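Local coordinates for protein aspartokinase (Synechocystis, PDB 3L76) that probably phosphorylates the beta-carboxyl group of aspartate with ATP, an early step towards lysine and threonine, and binds both of these amino acids at its ACT domains, at residues I447-P453 / W516-V522; D308-D313 / Q480-I484. All blocks are in the same frame, centred on the assembly; numbering follows the deposited sequence.

Contact 1: I447-P453 / W516-V522; sequences IAIRHVP and WLDAAIV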
loop_
_atom_site.group_PDB
_atom_site.type_symbol
_atom_site.label_atom_id
_atom_site.label_comp_id
_atom_site.label_asym_id
_atom_site.label_seq_id
_atom_site.Cartn_x
_atom_site.Cartn_y
_atom_site.Cartn_z
ATOM N N ILE A 447 1.685 15.178 42.301
ATOM C CA ILE A 447 2.280 14.217 43.209
ATOM C C ILE A 447 3.570 14.801 43.757
ATOM O O ILE A 447 4.462 15.175 43.003
ATOM C CB ILE A 447 2.592 12.873 42.526
ATOM C CG1 ILE A 447 1.341 12.301 41.872
ATOM C CG2 ILE A 447 3.165 11.882 43.542
ATOM C CD1 ILE A 447 1.573 10.964 41.232
ATOM N N ALA A 448 3.664 14.884 45.074
ATOM C CA ALA A 448 4.849 15.429 45.693
ATOM C C ALA A 448 5.530 14.377 46.515
ATOM O O ALA A 448 4.895 13.582 47.204
ATOM C CB ALA A 448 4.520 16.634 46.550
ATOM N N ILE A 449 6.846 14.376 46.436
ATOM C CA ILE A 449 7.604 13.519 47.294
ATOM C C ILE A 449 8.388 14.367 48.312
ATOM O O ILE A 449 9.340 15.064 47.980
ATOM C CB ILE A 449 8.382 12.442 46.473
ATOM C CG1 ILE A 449 9.777 12.237 47.000
ATOM C CG2 ILE A 449 8.343 12.728 44.965
ATOM C CD1 ILE A 449 9.801 11.457 48.294
ATOM N N ARG A 450 7.918 14.336 49.557
ATOM C CA ARG A 450 8.491 15.132 50.644
ATOM C C ARG A 450 9.868 14.613 51.068
ATOM O O ARG A 450 10.069 13.410 51.204
ATOM C CB ARG A 450 7.570 15.118 51.873
ATOM C CG ARG A 450 6.154 15.680 51.698
ATOM C CD ARG A 450 6.119 17.179 51.787
ATOM N NE ARG A 450 4.755 17.688 51.811
ATOM C CZ ARG A 450 4.453 18.981 51.721
ATOM N NH1 ARG A 450 5.422 19.873 51.596
ATOM N NH2 ARG A 450 3.189 19.384 51.748
ATOM N N HIS A 451 10.810 15.528 51.266
ATOM C CA HIS A 451 12.081 15.205 51.911
ATOM C C HIS A 451 13.032 14.312 51.127
ATOM O O HIS A 451 13.539 13.328 51.658
ATOM C CB HIS A 451 11.845 14.608 53.304
ATOM C CG HIS A 451 11.331 15.601 54.293
ATOM N ND1 HIS A 451 11.613 16.945 54.205
ATOM C CD2 HIS A 451 10.554 15.452 55.387
ATOM C CE1 HIS A 451 11.034 17.581 55.205
ATOM N NE2 HIS A 451 10.387 16.697 55.938
ATOM N N VAL A 452 13.299 14.675 49.880
ATOM C CA VAL A 452 14.281 13.950 49.090
ATOM C C VAL A 452 15.645 14.429 49.535
ATOM O O VAL A 452 15.895 15.639 49.576
ATOM C CB VAL A 452 14.087 14.195 47.561
ATOM C CG1 VAL A 452 15.176 13.511 46.752
ATOM C CG2 VAL A 452 12.724 13.718 47.099
ATOM N N PRO A 453 16.526 13.487 49.899
ATOM C CA PRO A 453 17.903 13.838 50.270
ATOM C C PRO A 453 18.543 14.714 49.197
ATOM O O PRO A 453 18.549 14.345 48.017
ATOM C CB PRO A 453 18.611 12.476 50.328
ATOM C CG PRO A 453 17.522 11.496 50.636
ATOM C CD PRO A 453 16.296 12.032 49.924
ATOM N N TRP A 516 14.173 6.797 53.611
ATOM C CA TRP A 516 14.553 8.198 53.657
ATOM C C TRP A 516 13.859 8.801 54.876
ATOM O O TRP A 516 12.639 8.752 54.973
ATOM C CB TRP A 516 14.112 8.934 52.391
ATOM C CG TRP A 516 14.865 8.568 51.159
ATOM C CD1 TRP A 516 15.965 7.767 51.078
ATOM C CD2 TRP A 516 14.587 9.005 49.828
ATOM N NE1 TRP A 516 16.384 7.666 49.773
ATOM C CE2 TRP A 516 15.554 8.415 48.983
ATOM C CE3 TRP A 516 13.616 9.833 49.263
ATOM C CZ2 TRP A 516 15.576 8.630 47.606
ATOM C CZ3 TRP A 516 13.631 10.036 47.885
ATOM C CH2 TRP A 516 14.606 9.437 47.077
ATOM N N LEU A 517 14.628 9.353 55.810
ATOM C CA LEU A 517 14.043 9.969 57.002
ATOM C C LEU A 517 12.912 10.939 56.648
ATOM O O LEU A 517 13.125 11.903 55.920
ATOM C CB LEU A 517 15.117 10.715 57.794
ATOM C CG LEU A 517 14.903 11.081 59.276
ATOM C CD1 LEU A 517 15.578 12.401 59.696
ATOM C CD2 LEU A 517 13.477 10.915 59.870
ATOM N N ASP A 518 11.713 10.672 57.158
ATOM C CA ASP A 518 10.565 11.566 56.964
ATOM C C ASP A 518 10.118 11.767 55.516
ATOM O O ASP A 518 9.358 12.691 55.232
ATOM C CB ASP A 518 10.835 12.938 57.585
ATOM C CG ASP A 518 10.878 12.902 59.096
ATOM O OD1 ASP A 518 11.538 13.785 59.680
ATOM O OD2 ASP A 518 10.256 11.999 59.693
ATOM N N ALA A 519 10.585 10.931 54.596
ATOM C CA ALA A 519 10.116 11.021 53.226
ATOM C C ALA A 519 8.644 10.627 53.172
ATOM O O ALA A 519 8.137 9.968 54.062
ATOM C CB ALA A 519 10.953 10.145 52.310
ATOM N N ALA A 520 7.951 11.036 52.124
ATOM C CA ALA A 520 6.534 10.740 52.018
ATOM C C ALA A 520 6.035 11.049 50.624
ATOM O O ALA A 520 6.608 11.888 49.931
ATOM C CB ALA A 520 5.758 11.541 53.041
ATOM N N ILE A 521 4.965 10.369 50.219
ATOM C CA ILE A 521 4.351 10.609 48.920
ATOM C C ILE A 521 2.920 11.034 49.128
ATOM O O ILE A 521 2.165 10.351 49.803
ATOM C CB ILE A 521 4.375 9.362 48.018
ATOM C CG1 ILE A 521 5.804 9.012 47.639
ATOM C CG2 ILE A 521 3.561 9.596 46.743
ATOM C CD1 ILE A 521 5.885 7.821 46.771
ATOM N N VAL A 522 2.555 12.169 48.549
ATOM C CA VAL A 522 1.202 12.669 48.660
ATOM C C VAL A 522 0.684 13.086 47.293
ATOM O O VAL A 522 1.324 13.857 46.586
ATOM C CB VAL A 522 1.101 13.838 49.670
ATOM C CG1 VAL A 522 2.301 14.777 49.552
ATOM C CG2 VAL A 522 -0.208 14.594 49.478
#
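Backbone hydrogen bonds join the two antiparallel strands 447-453 and 520-522. A448 pairs with V522 through A448 N to V522 O (3.0 Å) and V522 N to A448 O (3.0 Å), both nearly straight. R450 pairs with A520 through R450 N to A520 O (2.8 Å) and a weak bond from A520 N to R450 O (3.3 Å). I449 and I521 form the non-hydrogen-bonded pair between them. CA-H...O contacts add to the pairing; the shortest is A519 CA to R450 O at 3.1 Å.

Before the strand, W516 to A519 makes a type II beta turn, closed by A519 N to W516 O (3.0 Å). It brings the W516 ring against the other strand. P453 CD sits over one face of the six-membered ring of W516, 3.6 Å from its centroid, a CH-pi contact. V452 CG2 touches W516 CZ3 at 3.9 Å, and I449 CD1 meets the ring edge at the same W516 CZ3 (4.1 Å). I447 CG2 touches I521 CG2 at 4.0 Å. Helix 499-512 packs on I447 and I521, and helix 458-468 on W516.

I449 and I521 point to one sheet face; A448, R450, A520 and V522 point to the other. R450 turns its guanidinium to D492 and to the carbonyl of H307. D518 O lies at the H451 ring edge, near its plane, 3.0 Å from H451 CD2, which also packs on D518 CB (3.4 Å).

V452 and P453 touch a bound threonine, consistent with an allosteric site. Strand pairing and the W516 cluster thus place this strand end beside the ligand.

Contact 2: D308-D313 / Q480-I484; sequences DGNSND and QRCRI. With SO4 (sulfate ion), chain G.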
loop_
_atom_site.group_PDB
_atom_site.type_symbol
_atom_site.label_atom_id
_atom_site.label_comp_id
_atom_site.label_asym_id
_atom_site.label_seq_id
_atom_site.Cartn_x
_atom_site.Cartn_y
_atom_site.Cartn_z
ATOM N N ASP A 308 4.424 24.030 52.438
ATOM C CA ASP A 308 4.916 23.379 53.633
ATOM C C ASP A 308 4.065 23.904 54.795
ATOM O O ASP A 308 4.187 25.073 55.178
ATOM C CB ASP A 308 6.406 23.671 53.837
ATOM C CG ASP A 308 6.953 23.078 55.133
ATOM O OD1 ASP A 308 6.159 22.581 55.966
ATOM O OD2 ASP A 308 8.186 23.110 55.321
ATOM N N GLY A 309 3.195 23.042 55.324
ATOM C CA GLY A 309 2.184 23.449 56.284
ATOM C C GLY A 309 1.296 24.530 55.695
ATOM O O GLY A 309 0.806 24.399 54.572
ATOM N N ASN A 310 1.107 25.615 56.434
ATOM C CA ASN A 310 0.234 26.681 55.958
ATOM C C ASN A 310 0.992 27.799 55.246
ATOM O O ASN A 310 0.528 28.934 55.146
ATOM C CB ASN A 310 -0.596 27.224 57.114
ATOM C CG ASN A 310 -1.316 26.125 57.857
ATOM O OD1 ASN A 310 -2.200 25.482 57.296
ATOM N ND2 ASN A 310 -0.919 25.879 59.120
ATOM N N SER A 311 2.167 27.474 54.735
ATOM C CA SER A 311 2.947 28.488 54.046
ATOM C C SER A 311 3.742 27.928 52.855
ATOM O O SER A 311 3.701 26.736 52.574
ATOM C CB SER A 311 3.854 29.204 55.050
ATOM O OG SER A 311 4.627 28.278 55.774
ATOM N N ASN A 312 4.445 28.795 52.143
ATOM C CA ASN A 312 5.285 28.343 51.034
ATOM C C ASN A 312 6.513 29.228 50.869
ATOM O O ASN A 312 6.605 30.272 51.498
ATOM C CB ASN A 312 4.484 28.327 49.728
ATOM C CG ASN A 312 4.960 27.261 48.761
ATOM O OD1 ASN A 312 6.099 26.809 48.823
ATOM N ND2 ASN A 312 4.080 26.851 47.863
ATOM N N ASP A 313 7.454 28.809 50.020
ATOM C CA ASP A 313 8.556 29.682 49.616
ATOM C C ASP A 313 8.302 30.207 48.195
ATOM O O ASP A 313 7.555 29.614 47.412
ATOM C CB ASP A 313 9.881 28.950 49.674
ATOM C CG ASP A 313 10.119 28.247 50.997
ATOM O OD1 ASP A 313 9.758 28.785 52.073
ATOM O OD2 ASP A 313 10.696 27.143 50.952
ATOM N N GLN A 480 13.379 25.209 47.433
ATOM C CA GLN A 480 14.330 25.348 48.541
ATOM C C GLN A 480 14.603 24.055 49.307
ATOM O O GLN A 480 13.894 23.055 49.165
ATOM C CB GLN A 480 13.865 26.452 49.495
ATOM C CG GLN A 480 13.692 27.822 48.796
ATOM C CD GLN A 480 14.893 28.143 47.920
ATOM O OE1 GLN A 480 15.965 28.493 48.415
ATOM N NE2 GLN A 480 14.726 28.009 46.614
ATOM N N ARG A 481 15.651 24.073 50.117
ATOM C CA ARG A 481 15.811 23.049 51.144
ATOM C C ARG A 481 14.677 23.127 52.174
ATOM O O ARG A 481 14.213 24.213 52.533
ATOM C CB ARG A 481 17.156 23.178 51.831
ATOM C CG ARG A 481 18.292 22.796 50.914
ATOM C CD ARG A 481 19.634 22.832 51.604
ATOM N NE ARG A 481 20.603 21.972 50.934
ATOM C CZ ARG A 481 21.858 21.797 51.338
ATOM N NH1 ARG A 481 22.306 22.427 52.418
ATOM N NH2 ARG A 481 22.669 20.988 50.664
ATOM N N CYS A 482 14.212 21.963 52.608
ATOM C CA CYS A 482 13.178 21.856 53.641
ATOM C C CYS A 482 13.660 22.453 54.972
ATOM O O CYS A 482 14.804 22.226 55.383
ATOM C CB CYS A 482 12.844 20.382 53.890
ATOM S SG CYS A 482 12.382 19.464 52.461
ATOM N N ARG A 483 12.801 23.201 55.660
ATOM C CA ARG A 483 13.153 23.614 57.026
ATOM C C ARG A 483 13.034 22.440 58.020
ATOM O O ARG A 483 11.938 21.927 58.297
ATOM C CB ARG A 483 12.307 24.798 57.489
ATOM C CG ARG A 483 11.976 25.766 56.388
ATOM C CD ARG A 483 11.108 26.881 56.906
ATOM N NE ARG A 483 9.729 26.477 57.191
ATOM C CZ ARG A 483 8.737 26.524 56.300
ATOM N NH1 ARG A 483 8.980 26.923 55.049
ATOM N NH2 ARG A 483 7.498 26.169 56.655
ATOM N N ILE A 484 14.186 22.037 58.556
ATOM C CA ILE A 484 14.293 20.935 59.521
ATOM C C ILE A 484 15.389 21.231 60.563
ATOM O O ILE A 484 16.428 21.805 60.227
ATOM C CB ILE A 484 14.569 19.551 58.835
ATOM C CG1 ILE A 484 15.986 19.473 58.259
ATOM C CG2 ILE A 484 13.545 19.251 57.751
ATOM C CD1 ILE A 484 16.400 18.062 57.889
HETATM S S SO4 G . 3.994 27.120 58.959
HETATM O O1 SO4 G . 4.566 26.006 58.265
HETATM O O2 SO4 G . 4.081 28.424 58.341
HETATM O O3 SO4 G . 2.586 26.802 59.053
HETATM O O4 SO4 G . 4.735 27.269 60.174
HETATM O O HOH W 1 11.178 24.763 52.372
HETATM O O HOH W 2 10.647 25.628 48.600
HETATM O O HOH W 3 11.310 27.756 54.037
#
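D308 to S311 forms a type II' beta turn, closed by S311 N to D308 O (3.2 Å), and leads into strand 311-313. Segment 480-484 begins at a corner in the chain and runs on as loop. No direct hydrogen bond joins them.

R483 makes salt bridges to two acids. D313 OD1 lies 3.6 Å from R483 NH1, at the guanidinium edge, near its plane. D308 OD2 lies 3.4 Å from R483 NH2, over the face; this bridge is one of charge alone, with no N-H directed at the oxygen. Water 3 links R483 NH1 to D313 OD1 (2.7 Å each). Waters 1 and 2 connect D313 OD2 to R481 O and Q480 N. A sulfate, probably from crystallisation, accepts hydrogen bonds from S311 OG (2.6 Å) and N310 N (3.2 Å).

This network bridges two ACT-family regions at the surface. D313 also accepts a bond from R277 N, and Q480 from K272. Strand 271-279 thus flanks both segments, while C482 packs against strands 490-498 and 437-453.

Overall arrangement
The two contacts lie about 13 Å apart between centres and reach the same large antiparallel sheet. Contact 1 is partly buried and lies between strands 437-453 and 520-533. Contact 2 is a surface contact that joins segments from two ACT-family regions, near the start of strand 311-318 and in the loop after strand 475-479. Direct backbone bonds and apolar side chains hold contact 1. Charge and water hold contact 2, which buries less than half as much area. They touch directly: H451 ND1 lies 3.2 Å from C482 SG, and R450 NH1 lies 4.1 Å from D308 CA. The threonine beside N312 of segment 308-313 is a different one from that at contact 1.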